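Local coordinates for lysyl oxidase (Pichia pastoris, PDB 1W7C) that oxidises primary amines, including peptidyl lysine side chains, using a topaquinone cofactor and a copper ion, at the interface of chains A and B. Residues are numbered along the deposited sequence; one frame, centred on the assembly and turned at random. Chains: chain A/B, Lysyl oxidase.

Copper amine oxidases are homodimers, and this one illustrates how such a dimer is secured at widely separated places. Contact 1 and contact 2 lie about 49 Å apart and share no residue. In contact 1 chain B supplies the turn between strands 504-518 and 526-536; in contact 2 it supplies the loop that precedes strand 670-678, a strand whose chain A copy also takes part. Contact 1 is centred about 21 Å from the catalytic base A:Asp358 and contact 2 about 31 Å. Two-fold symmetry repeats both with the chains exchanged, so each subunit both gives and receives.

Contact 1: the interface of chains A and B. Residues chain A 190, 229, 232, 347-349, 352-353; chain B 519-521.
B:Trp521 lays its indole against A:Pro349, with A:Asp347 and A:Asn232 at its edge, carried by the tip of a β-hairpin arm of the kind with which copper amine oxidase subunits embrace each other. The indole is held at several points. NE1 gives a nearly straight hydrogen bond of 2.8 Å to the backbone O of A:Asp347, which lies in the indole plane. At the ring's edge the amide oxygen OD1 of A:Asn232 stands 3.7 Å from CD1, its amide turned only 11° from the indole. CG, tucked between the backbone N and the carbonyl carbon (chi1 44°), folds the ring back over B:Tyr519 CB, while the other face goes to A:Pro349, whose CB lies 3.7 Å from the centroid of the six-membered ring and whose CD covers the five-membered one. The benzo rim meets A:His353 tip to tip, CE1 lying 3.5 Å from CH2 on the proline side, with the imidazole turned edge-to-face, its plane 60° from the indole. The imidazole is steadied by its ND1, which donates to A:Pro349 O at 2.7 Å. An alanine in place of B:Trp521 would probably open a gap beneath A:Pro349 and leave the carbonyl of A:Asp347 without its indole donor. Beside it, B:Pro520 CG packs 3.7 Å from A:Asn232 CB, while the phenol OH of B:Tyr519 sits over the face of the A:Gln352 amide, 3.1 Å from OE1, at best a weak hydrogen bond.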
# COMPACT_ATOMS: atom_id res chain seq x y z
N TYR A 190 -26.57 18.23 -21.01
CA TYR A 190 -25.58 18.41 -22.04
C TYR A 190 -25.27 17.05 -22.67
O TYR A 190 -25.65 16.01 -22.15
CB TYR A 190 -24.31 19.04 -21.47
CG TYR A 190 -24.48 20.50 -21.10
CD1 TYR A 190 -24.97 20.87 -19.86
CD2 TYR A 190 -24.14 21.52 -21.98
CE1 TYR A 190 -25.11 22.20 -19.51
CE2 TYR A 190 -24.26 22.87 -21.63
CZ TYR A 190 -24.74 23.20 -20.39
OH TYR A 190 -24.85 24.53 -20.07
N ILE A 229 -22.55 23.49 -29.25
CA ILE A 229 -21.33 24.12 -28.76
C ILE A 229 -20.15 23.45 -29.44
O ILE A 229 -20.03 22.23 -29.40
CB ILE A 229 -21.24 23.99 -27.23
CG1 ILE A 229 -22.41 24.69 -26.55
CG2 ILE A 229 -19.88 24.50 -26.73
CD1 ILE A 229 -22.66 24.24 -25.14
N ASN A 232 -15.70 26.15 -28.34
CA ASN A 232 -16.07 27.11 -27.29
C ASN A 232 -17.02 28.23 -27.71
O ASN A 232 -17.14 29.23 -27.01
CB ASN A 232 -14.81 27.68 -26.62
CG ASN A 232 -14.09 26.66 -25.79
OD1 ASN A 232 -14.67 26.12 -24.83
ND2 ASN A 232 -12.83 26.35 -26.15
N ASP A 347 -12.60 21.79 -19.44
CA ASP A 347 -12.97 22.98 -20.17
C ASP A 347 -14.25 22.81 -20.95
O ASP A 347 -14.81 23.81 -21.39
CB ASP A 347 -11.85 23.42 -21.14
CG ASP A 347 -11.46 22.33 -22.16
OD1 ASP A 347 -11.46 21.12 -21.81
OD2 ASP A 347 -11.09 22.62 -23.32
N ASP A 348 -14.71 21.57 -21.15
CA ASP A 348 -15.81 21.28 -22.07
C ASP A 348 -17.09 20.92 -21.33
O ASP A 348 -17.04 20.52 -20.17
CB ASP A 348 -15.38 20.28 -23.16
CG ASP A 348 -15.50 18.84 -22.78
OD1 ASP A 348 -14.57 18.08 -23.20
OD2 ASP A 348 -16.48 18.36 -22.18
N PRO A 349 -18.24 21.16 -21.96
CA PRO A 349 -19.51 21.01 -21.25
C PRO A 349 -20.01 19.56 -21.12
O PRO A 349 -21.10 19.35 -20.57
CB PRO A 349 -20.47 21.82 -22.08
CG PRO A 349 -19.92 21.72 -23.47
CD PRO A 349 -18.43 21.72 -23.31
N GLN A 352 -17.14 18.45 -17.94
CA GLN A 352 -17.32 19.31 -16.77
C GLN A 352 -18.67 19.03 -16.06
O GLN A 352 -18.79 19.31 -14.87
CB GLN A 352 -17.15 20.79 -17.12
CG GLN A 352 -17.42 21.77 -15.99
CD GLN A 352 -16.59 21.51 -14.72
OE1 GLN A 352 -15.43 21.09 -14.77
NE2 GLN A 352 -17.20 21.76 -13.57
N HIS A 353 -19.64 18.44 -16.78
CA HIS A 353 -20.94 18.06 -16.24
C HIS A 353 -21.05 16.57 -15.93
O HIS A 353 -22.14 16.07 -15.73
CB HIS A 353 -22.05 18.51 -17.20
CG HIS A 353 -22.20 20.00 -17.27
ND1 HIS A 353 -21.94 20.73 -18.41
CD2 HIS A 353 -22.51 20.90 -16.30
CE1 HIS A 353 -22.12 22.01 -18.15
NE2 HIS A 353 -22.49 22.14 -16.89
N TYR B 519 -16.94 29.70 -17.91
CA TYR B 519 -16.63 29.14 -19.22
C TYR B 519 -17.27 29.96 -20.33
O TYR B 519 -18.35 30.55 -20.13
CB TYR B 519 -17.19 27.73 -19.33
CG TYR B 519 -16.57 26.74 -18.36
CD1 TYR B 519 -17.28 26.30 -17.23
CD2 TYR B 519 -15.32 26.21 -18.59
CE1 TYR B 519 -16.73 25.44 -16.35
CE2 TYR B 519 -14.74 25.32 -17.69
CZ TYR B 519 -15.46 24.94 -16.58
OH TYR B 519 -14.94 24.01 -15.71
N PRO B 520 -16.63 30.00 -21.50
CA PRO B 520 -17.18 30.77 -22.63
C PRO B 520 -18.54 30.27 -23.11
O PRO B 520 -19.32 31.06 -23.66
CB PRO B 520 -16.11 30.60 -23.72
CG PRO B 520 -15.32 29.40 -23.33
CD PRO B 520 -15.34 29.37 -21.84
N TRP B 521 -18.83 28.99 -22.85
CA TRP B 521 -20.09 28.41 -23.27
C TRP B 521 -21.22 28.58 -22.25
O TRP B 521 -22.36 28.18 -22.51
CB TRP B 521 -19.91 26.94 -23.66
CG TRP B 521 -19.06 26.10 -22.72
CD1 TRP B 521 -17.78 25.69 -22.92
CD2 TRP B 521 -19.46 25.57 -21.45
NE1 TRP B 521 -17.36 24.92 -21.86
CE2 TRP B 521 -18.37 24.83 -20.94
CE3 TRP B 521 -20.64 25.63 -20.70
CZ2 TRP B 521 -18.41 24.20 -19.70
CZ3 TRP B 521 -20.69 24.98 -19.49
CH2 TRP B 521 -19.58 24.30 -18.99
O HOH W 1 -24.40 26.33 -21.96

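Contact 2: the interface of chains A and B. Residues chain A 408, 410-411, 447, 449, 451, 674, 684; chain B 665-668.
A:Tyr408 and B:Phe666 run antiparallel, side by side, without stacking. The CD2 side of the tyrosine ring meets B:Phe666 CB, and CE2 meets the CA of B:Ser667 at 3.8 Å, both partners displaced to the same side of the ring plane. The phenylalanine ring has A:Leu411 CA above its plane, beyond the CD1 rim. A third ring, A:Phe447, carries A:Thr451 O in its plane at the CD2 edge; on the opposite side of the ring B:Ser667 CB stands above the plane, 4.0 Å from CE1.

Alongside this packing, a backbone bond ties the loop before strand 670-678 of chain B to chain A in the copper amine oxidase dimer: B:Phe666 N donates to A:Leu410 O at 2.8 Å. On either side of this bond the neighbouring residues of the loop, B:Ile665 and B:Ser667, bury similar amounts of surface. The side chain of A:Leu410 adds to the serine's share, its methyl CD1 packing against B:Ser667 CB and OG. B:Ile665 turns its two branches to different partners. CG1 lies between the backbone N and the carbonyl carbon (chi1 70°), and the chain beyond it is extended (chi2 -179°), which carries CD1 to 3.6 Å from the carboxylate oxygen OD1 of A:Asp449. The other branch, CG2, touches A:Leu411 CD2 and lies 3.7 Å from A:Glu684 CG, the methylene beneath that residue's carboxylate. Further along, B:Thr668 CG2 leans on the sulphur SD of A:Met674.

A:Asp449 also has polar partners. Its OD1 receives the hydroxyl OG1 of A:Thr451 through the syn lone pair at 2.7 Å, a bond that would restrain the carboxylate's rotation. The threonine probably helps to keep OD2 turned toward the partner subunit. Water 2 completes the connection, lying 2.7 Å from A:Asp449 OD2 and 2.6 Å from the hydroxyl OG of B:Ser667.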
# COMPACT_ATOMS: atom_id res chain seq x y z
N TYR A 408 5.52 -12.18 1.34
CA TYR A 408 6.34 -11.89 2.53
C TYR A 408 5.71 -12.68 3.69
O TYR A 408 4.48 -12.89 3.74
CB TYR A 408 6.38 -10.38 2.83
CG TYR A 408 5.04 -9.85 3.21
CD1 TYR A 408 4.07 -9.56 2.26
CD2 TYR A 408 4.71 -9.62 4.54
CE1 TYR A 408 2.81 -9.09 2.61
CE2 TYR A 408 3.47 -9.14 4.91
CZ TYR A 408 2.52 -8.88 3.95
OH TYR A 408 1.27 -8.49 4.36
N LEU A 410 4.46 -13.45 7.60
CA LEU A 410 3.67 -12.61 8.50
C LEU A 410 4.56 -11.98 9.56
O LEU A 410 4.35 -10.84 9.93
CB LEU A 410 2.52 -13.42 9.12
CG LEU A 410 1.58 -12.61 10.03
CD1 LEU A 410 0.96 -11.43 9.32
CD2 LEU A 410 0.50 -13.56 10.53
N LEU A 411 5.52 -12.75 10.06
CA LEU A 411 6.51 -12.25 11.01
C LEU A 411 7.73 -13.17 11.00
O LEU A 411 7.70 -14.24 10.39
CB LEU A 411 5.93 -12.06 12.42
CG LEU A 411 5.53 -13.27 13.24
CD1 LEU A 411 6.71 -14.11 13.70
CD2 LEU A 411 4.73 -12.85 14.46
N PHE A 447 -6.37 -11.73 7.43
CA PHE A 447 -5.07 -12.21 7.92
C PHE A 447 -5.20 -13.06 9.18
O PHE A 447 -6.19 -12.95 9.93
CB PHE A 447 -4.18 -11.01 8.22
CG PHE A 447 -3.79 -10.18 7.00
CD1 PHE A 447 -2.53 -10.33 6.42
CD2 PHE A 447 -4.67 -9.25 6.46
CE1 PHE A 447 -2.16 -9.54 5.35
CE2 PHE A 447 -4.30 -8.47 5.40
CZ PHE A 447 -3.03 -8.62 4.84
N ASP A 449 -3.93 -12.86 12.13
CA ASP A 449 -3.94 -12.22 13.42
C ASP A 449 -5.27 -11.56 13.78
O ASP A 449 -5.42 -11.07 14.90
CB ASP A 449 -2.88 -11.12 13.48
CG ASP A 449 -3.18 -9.98 12.55
OD1 ASP A 449 -3.22 -8.80 13.00
OD2 ASP A 449 -3.45 -10.24 11.35
N THR A 451 -6.48 -9.09 11.37
CA THR A 451 -6.51 -7.88 10.52
C THR A 451 -7.29 -8.16 9.26
O THR A 451 -7.18 -9.25 8.73
CB THR A 451 -5.07 -7.47 10.17
OG1 THR A 451 -4.40 -7.05 11.37
CG2 THR A 451 -4.97 -6.32 9.17
N MET A 674 -6.87 -0.69 6.31
CA MET A 674 -6.84 -1.88 7.16
C MET A 674 -7.61 -1.59 8.47
O MET A 674 -7.65 -0.49 8.96
CB MET A 674 -5.42 -2.32 7.51
CG MET A 674 -4.75 -3.16 6.46
SD MET A 674 -3.08 -3.57 6.91
CE MET A 674 -2.80 -4.87 5.97
N GLU A 684 -0.44 -10.81 20.24
CA GLU A 684 -0.65 -10.99 18.81
C GLU A 684 -1.13 -12.43 18.55
O GLU A 684 -0.53 -13.42 19.01
CB GLU A 684 0.67 -10.66 18.12
CG GLU A 684 0.65 -10.66 16.62
CD GLU A 684 0.78 -12.05 16.02
OE1 GLU A 684 1.70 -12.82 16.42
OE2 GLU A 684 -0.03 -12.35 15.13
N ILE B 665 4.55 -7.56 13.66
CA ILE B 665 4.22 -8.25 12.42
C ILE B 665 4.49 -7.39 11.18
O ILE B 665 4.32 -6.18 11.19
CB ILE B 665 2.77 -8.84 12.46
CG1 ILE B 665 1.69 -7.76 12.40
CG2 ILE B 665 2.63 -9.75 13.67
CD1 ILE B 665 0.28 -8.30 12.46
N PHE B 666 4.89 -8.07 10.11
CA PHE B 666 5.30 -7.43 8.87
C PHE B 666 4.11 -6.85 8.11
O PHE B 666 4.28 -5.93 7.31
CB PHE B 666 5.97 -8.43 7.91
CG PHE B 666 7.42 -8.79 8.24
CD1 PHE B 666 7.84 -10.14 8.18
CD2 PHE B 666 8.37 -7.84 8.45
CE1 PHE B 666 9.20 -10.47 8.38
CE2 PHE B 666 9.69 -8.17 8.65
CZ PHE B 666 10.10 -9.48 8.62
N SER B 667 2.91 -7.40 8.29
CA SER B 667 1.75 -6.99 7.47
C SER B 667 1.34 -5.54 7.70
O SER B 667 0.97 -4.81 6.75
CB SER B 667 0.60 -7.89 7.81
OG SER B 667 0.43 -7.88 9.21
N THR B 668 1.41 -5.06 8.94
CA THR B 668 1.00 -3.72 9.29
C THR B 668 2.14 -2.76 9.59
O THR B 668 1.88 -1.62 9.99
CB THR B 668 0.05 -3.78 10.49
OG1 THR B 668 0.58 -4.62 11.53
CG2 THR B 668 -1.29 -4.42 10.11
O HOH W 2 -2.01 -8.77 9.54